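Local coordinates for protein integral membrane indolylacetylinositol arabinosyltransferase EmbB (Mycolicibacterium smegmatis MC2 155, PDB 7BVC) that probably polymerises arabinose into the arabinan of arabinogalactan in the mycobacterial cell wall, as a membrane-embedded arabinosyltransferase, at residues T879-G891 with I923-L937. Sequence-based numbering, arbitrary orientation.
Sequences TGQTVDLEYATRG and IPDDAVAVRVVAEDL. With CA (calcium ion), chain K.
E886 and R931 are a hydrogen-bonded residue pair of the antiparallel ladder, and their side chains run alongside one another in the same direction. R931 stretches out fully to bring NH1 to 3.2 Å from E886 OE1, a salt bridge that reaches the carboxylate oxygen from above its plane, 47° out, while the oxygen sits at the edge of the guanidinium. OE2 forms a second salt bridge with R901; pairing with two arginines would be expected to keep the carboxylate of this buried residue ionised. V933 shares this face, its CG2 lying 3.6 Å from D884 CB.

The other face is mainly apolar, formed by V883, L885, V930, V932, A934 and the Y887 ring. V930 CG1 meets L885 CD1 at 3.5 Å, and V883 sets one methyl against V932 and the other against A934. P924, in the loop before strand 929-936, lays CD over one face of the Y887 ring, 4.0 Å from its centroid, a CH-pi contact, while I923 CG2 packs by Y887 CB.

Paired backbone bonds join T882 with E935, D884 with V933 (one of them weak) and E886 with R931. Opposite A888 the strand bulges: A888 N donates to A929 O while its O accepts V928 N, a classic beta bulge at V928-A929, where R890 CG rests on V928 CG2. At the other end Q881 bends so that OE1 accepts L937 N at 2.8 Å, from above the amide plane, and CG lies against D936 OD1. D936 OD2 binds the calcium ion at 2.7 Å, with the backbone O atoms of S938 and D943 as the other ligands. Strands 882-889 and 929-936 are the central pair of a four-stranded antiparallel sheet; V883 and A934 pack on strand 945-947 of a second such sheet, as in a beta-sandwich, consistent with the family's galactose-binding-like fold.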
loop_
_atom_site.group_PDB
_atom_site.type_symbol
_atom_site.label_atom_id
_atom_site.label_comp_id
_atom_site.label_asym_id
_atom_site.label_seq_id
_atom_site.Cartn_x
_atom_site.Cartn_y
_atom_site.Cartn_z
ATOM N N THR B 879 -0.803 24.829 13.950
ATOM C CA THR B 879 -0.084 25.948 14.537
ATOM C C THR B 879 0.970 26.494 13.575
ATOM O O THR B 879 1.227 25.943 12.501
ATOM C CB THR B 879 0.567 25.539 15.857
ATOM O OG1 THR B 879 1.510 24.488 15.622
ATOM C CG2 THR B 879 -0.488 25.058 16.843
ATOM N N GLY B 880 1.577 27.597 13.980
ATOM C CA GLY B 880 2.523 28.313 13.151
ATOM C C GLY B 880 2.481 29.791 13.491
ATOM O O GLY B 880 1.814 30.211 14.431
ATOM N N GLN B 881 3.214 30.572 12.699
ATOM C CA GLN B 881 3.259 32.011 12.907
ATOM C C GLN B 881 1.887 32.626 12.634
ATOM O O GLN B 881 1.019 32.019 12.002
ATOM C CB GLN B 881 4.331 32.642 12.024
ATOM C CG GLN B 881 5.660 31.910 12.074
ATOM C CD GLN B 881 6.095 31.581 13.489
ATOM O OE1 GLN B 881 6.103 32.445 14.365
ATOM N NE2 GLN B 881 6.454 30.326 13.719
ATOM N N THR B 882 1.688 33.851 13.118
ATOM C CA THR B 882 0.343 34.400 13.229
ATOM C C THR B 882 0.127 35.561 12.271
ATOM O O THR B 882 1.009 36.402 12.084
ATOM C CB THR B 882 0.051 34.868 14.659
ATOM O OG1 THR B 882 0.941 35.934 15.007
ATOM C CG2 THR B 882 0.238 33.723 15.637
ATOM N N VAL B 883 -1.057 35.584 11.664
ATOM C CA VAL B 883 -1.588 36.745 10.958
ATOM C C VAL B 883 -3.044 36.889 11.373
ATOM O O VAL B 883 -3.851 35.984 11.129
ATOM C CB VAL B 883 -1.472 36.615 9.430
ATOM C CG1 VAL B 883 -2.159 37.790 8.751
ATOM C CG2 VAL B 883 -0.016 36.541 9.012
ATOM N N ASP B 884 -3.380 38.014 11.999
ATOM C CA ASP B 884 -4.724 38.214 12.522
ATOM C C ASP B 884 -5.325 39.507 11.991
ATOM O O ASP B 884 -4.765 40.134 11.087
ATOM C CB ASP B 884 -4.714 38.215 14.051
ATOM C CG ASP B 884 -4.641 36.817 14.631
ATOM O OD1 ASP B 884 -4.784 35.845 13.864
ATOM O OD2 ASP B 884 -4.442 36.688 15.858
ATOM N N LEU B 885 -6.468 39.910 12.541
ATOM C CA LEU B 885 -7.195 41.065 12.023
ATOM C C LEU B 885 -7.769 41.837 13.201
ATOM O O LEU B 885 -8.677 41.346 13.877
ATOM C CB LEU B 885 -8.303 40.625 11.075
ATOM C CG LEU B 885 -8.806 41.696 10.117
ATOM C CD1 LEU B 885 -7.902 41.753 8.905
ATOM C CD2 LEU B 885 -10.245 41.436 9.714
ATOM N N GLU B 886 -7.253 43.037 13.440
ATOM C CA GLU B 886 -7.766 43.888 14.503
ATOM C C GLU B 886 -8.795 44.859 13.944
ATOM O O GLU B 886 -8.605 45.432 12.869
ATOM C CB GLU B 886 -6.628 44.658 15.173
ATOM C CG GLU B 886 -5.955 43.905 16.301
ATOM C CD GLU B 886 -5.484 44.823 17.407
ATOM O OE1 GLU B 886 -5.571 46.056 17.233
ATOM O OE2 GLU B 886 -5.029 44.314 18.451
ATOM N N TYR B 887 -9.891 45.037 14.677
ATOM C CA TYR B 887 -10.940 45.970 14.295
ATOM C C TYR B 887 -11.111 47.020 15.380
ATOM O O TYR B 887 -11.047 46.714 16.574
ATOM C CB TYR B 887 -12.266 45.250 14.035
ATOM C CG TYR B 887 -12.718 44.311 15.130
ATOM C CD1 TYR B 887 -13.460 44.772 16.206
ATOM C CD2 TYR B 887 -12.420 42.957 15.072
ATOM C CE1 TYR B 887 -13.884 43.916 17.199
ATOM C CE2 TYR B 887 -12.838 42.093 16.062
ATOM C CZ TYR B 887 -13.569 42.577 17.124
ATOM O OH TYR B 887 -13.987 41.719 18.114
ATOM N N ALA B 888 -11.323 48.260 14.956
ATOM C CA ALA B 888 -11.371 49.410 15.846
ATOM C C ALA B 888 -12.798 49.933 15.966
ATOM O O ALA B 888 -13.717 49.474 15.287
ATOM C CB ALA B 888 -10.428 50.508 15.351
ATOM N N THR B 889 -12.974 50.910 16.859
ATOM C CA THR B 889 -14.252 51.579 17.061
ATOM C C THR B 889 -14.014 53.083 17.088
ATOM O O THR B 889 -12.875 53.555 17.025
ATOM C CB THR B 889 -14.940 51.124 18.357
ATOM O OG1 THR B 889 -14.362 51.816 19.472
ATOM C CG2 THR B 889 -14.790 49.624 18.564
ATOM N N ARG B 890 -15.102 53.842 17.180
ATOM C CA ARG B 890 -15.037 55.295 17.257
ATOM C C ARG B 890 -15.007 55.751 18.713
ATOM O O ARG B 890 -14.839 54.954 19.641
ATOM C CB ARG B 890 -16.215 55.935 16.528
ATOM C CG ARG B 890 -16.076 56.033 15.027
ATOM C CD ARG B 890 -17.347 56.595 14.425
ATOM N NE ARG B 890 -18.455 55.651 14.526
ATOM C CZ ARG B 890 -19.724 55.962 14.286
ATOM N NH1 ARG B 890 -20.047 57.199 13.936
ATOM N NH2 ARG B 890 -20.669 55.040 14.399
ATOM N N GLY B 891 -15.174 57.052 18.916
ATOM C CA GLY B 891 -15.290 57.629 20.232
ATOM C C GLY B 891 -15.920 59.004 20.154
ATOM O O GLY B 891 -15.977 59.622 19.086
ATOM N N ILE B 923 -16.933 40.361 13.270
ATOM C CA ILE B 923 -16.736 41.802 13.374
ATOM C C ILE B 923 -18.079 42.449 13.686
ATOM O O ILE B 923 -19.031 42.303 12.903
ATOM C CB ILE B 923 -16.122 42.369 12.084
ATOM C CG1 ILE B 923 -15.103 41.384 11.510
ATOM C CG2 ILE B 923 -15.457 43.700 12.345
ATOM C CD1 ILE B 923 -14.524 41.811 10.185
ATOM N N PRO B 924 -18.210 43.168 14.806
ATOM C CA PRO B 924 -19.515 43.742 15.169
ATOM C C PRO B 924 -19.964 44.843 14.223
ATOM O O PRO B 924 -19.255 45.183 13.269
ATOM C CB PRO B 924 -19.275 44.285 16.584
ATOM C CG PRO B 924 -17.803 44.512 16.656
ATOM C CD PRO B 924 -17.185 43.430 15.828
ATOM N N ASP B 925 -21.140 45.407 14.474
ATOM C CA ASP B 925 -21.691 46.450 13.620
ATOM C C ASP B 925 -21.205 47.840 14.009
ATOM O O ASP B 925 -21.570 48.821 13.353
ATOM C CB ASP B 925 -23.225 46.396 13.653
ATOM C CG ASP B 925 -23.869 47.321 12.635
ATOM O OD1 ASP B 925 -23.245 47.579 11.582
ATOM O OD2 ASP B 925 -24.996 47.795 12.890
ATOM N N ASP B 926 -20.375 47.953 15.043
ATOM C CA ASP B 926 -19.816 49.234 15.447
ATOM C C ASP B 926 -18.348 49.355 15.056
ATOM O O ASP B 926 -17.727 50.392 15.311
ATOM C CB ASP B 926 -19.998 49.429 16.957
ATOM C CG ASP B 926 -19.909 50.886 17.380
ATOM O OD1 ASP B 926 -20.972 51.488 17.641
ATOM O OD2 ASP B 926 -18.787 51.423 17.488
ATOM N N ALA B 927 -17.786 48.330 14.420
ATOM C CA ALA B 927 -16.406 48.397 13.963
ATOM C C ALA B 927 -16.262 49.447 12.872
ATOM O O ALA B 927 -17.120 49.581 11.995
ATOM C CB ALA B 927 -15.946 47.037 13.450
ATOM N N VAL B 928 -15.164 50.203 12.930
ATOM C CA VAL B 928 -14.944 51.337 12.049
ATOM C C VAL B 928 -13.802 51.091 11.075
ATOM O O VAL B 928 -13.880 51.490 9.908
ATOM C CB VAL B 928 -14.693 52.621 12.865
ATOM C CG1 VAL B 928 -14.632 53.835 11.954
ATOM C CG2 VAL B 928 -15.775 52.779 13.908
ATOM N N ALA B 929 -12.737 50.431 11.523
ATOM C CA ALA B 929 -11.592 50.186 10.664
ATOM C C ALA B 929 -10.966 48.849 11.025
ATOM O O ALA B 929 -11.287 48.238 12.046
ATOM C CB ALA B 929 -10.561 51.310 10.767
ATOM N N VAL B 930 -10.029 48.427 10.181
ATOM C CA VAL B 930 -9.451 47.090 10.224
ATOM C C VAL B 930 -7.970 47.200 9.885
ATOM O O VAL B 930 -7.576 48.001 9.033
ATOM C CB VAL B 930 -10.198 46.151 9.249
ATOM C CG1 VAL B 930 -9.348 44.969 8.868
ATOM C CG2 VAL B 930 -11.505 45.678 9.866
ATOM N N ARG B 931 -7.145 46.405 10.566
ATOM C CA ARG B 931 -5.719 46.367 10.267
ATOM C C ARG B 931 -5.195 44.955 10.482
ATOM O O ARG B 931 -5.818 44.129 11.152
ATOM C CB ARG B 931 -4.925 47.360 11.119
ATOM C CG ARG B 931 -4.822 46.998 12.587
ATOM C CD ARG B 931 -4.018 48.046 13.333
ATOM N NE ARG B 931 -3.886 47.732 14.750
ATOM C CZ ARG B 931 -3.246 48.500 15.625
ATOM N NH1 ARG B 931 -3.176 48.140 16.899
ATOM N NH2 ARG B 931 -2.681 49.631 15.226
ATOM N N VAL B 932 -4.027 44.692 9.902
ATOM C CA VAL B 932 -3.404 43.374 9.923
ATOM C C VAL B 932 -2.280 43.376 10.946
ATOM O O VAL B 932 -1.411 44.255 10.923
ATOM C CB VAL B 932 -2.870 42.991 8.533
ATOM C CG1 VAL B 932 -2.375 41.553 8.531
ATOM C CG2 VAL B 932 -3.939 43.200 7.476
ATOM N N VAL B 933 -2.290 42.389 11.838
ATOM C CA VAL B 933 -1.220 42.184 12.807
ATOM C C VAL B 933 -0.566 40.843 12.492
ATOM O O VAL B 933 -1.185 39.784 12.651
ATOM C CB VAL B 933 -1.724 42.250 14.258
ATOM C CG1 VAL B 933 -2.049 43.684 14.631
ATOM C CG2 VAL B 933 -2.959 41.390 14.449
ATOM N N ALA B 934 0.676 40.890 12.020
ATOM C CA ALA B 934 1.420 39.698 11.650
ATOM C C ALA B 934 2.653 39.573 12.531
ATOM O O ALA B 934 3.249 40.575 12.933
ATOM C CB ALA B 934 1.834 39.730 10.176
ATOM N N GLU B 935 3.028 38.333 12.830
ATOM C CA GLU B 935 4.147 38.083 13.730
ATOM C C GLU B 935 4.736 36.712 13.439
ATOM O O GLU B 935 4.005 35.716 13.366
ATOM C CB GLU B 935 3.704 38.187 15.188
ATOM C CG GLU B 935 4.840 38.123 16.186
ATOM C CD GLU B 935 4.369 38.348 17.606
ATOM O OE1 GLU B 935 3.146 38.507 17.808
ATOM O OE2 GLU B 935 5.217 38.378 18.521
ATOM N N ASP B 936 6.060 36.682 13.277
ATOM C CA ASP B 936 6.841 35.477 13.014
ATOM C C ASP B 936 7.971 35.426 14.033
ATOM O O ASP B 936 8.899 36.239 13.975
ATOM C CB ASP B 936 7.385 35.479 11.586
ATOM C CG ASP B 936 8.530 34.504 11.392
ATOM O OD1 ASP B 936 8.264 33.328 11.077
ATOM O OD2 ASP B 936 9.699 34.917 11.543
ATOM N N LEU B 937 7.894 34.477 14.965
ATOM C CA LEU B 937 8.830 34.404 16.081
ATOM C C LEU B 937 9.743 33.186 16.019
ATOM O O LEU B 937 10.358 32.838 17.033
ATOM C CB LEU B 937 8.070 34.411 17.407
ATOM C CG LEU B 937 7.207 35.639 17.694
ATOM C CD1 LEU B 937 6.557 35.511 19.059
ATOM C CD2 LEU B 937 8.035 36.910 17.605
HETATM CA CA CA K . 11.693 33.376 10.573
#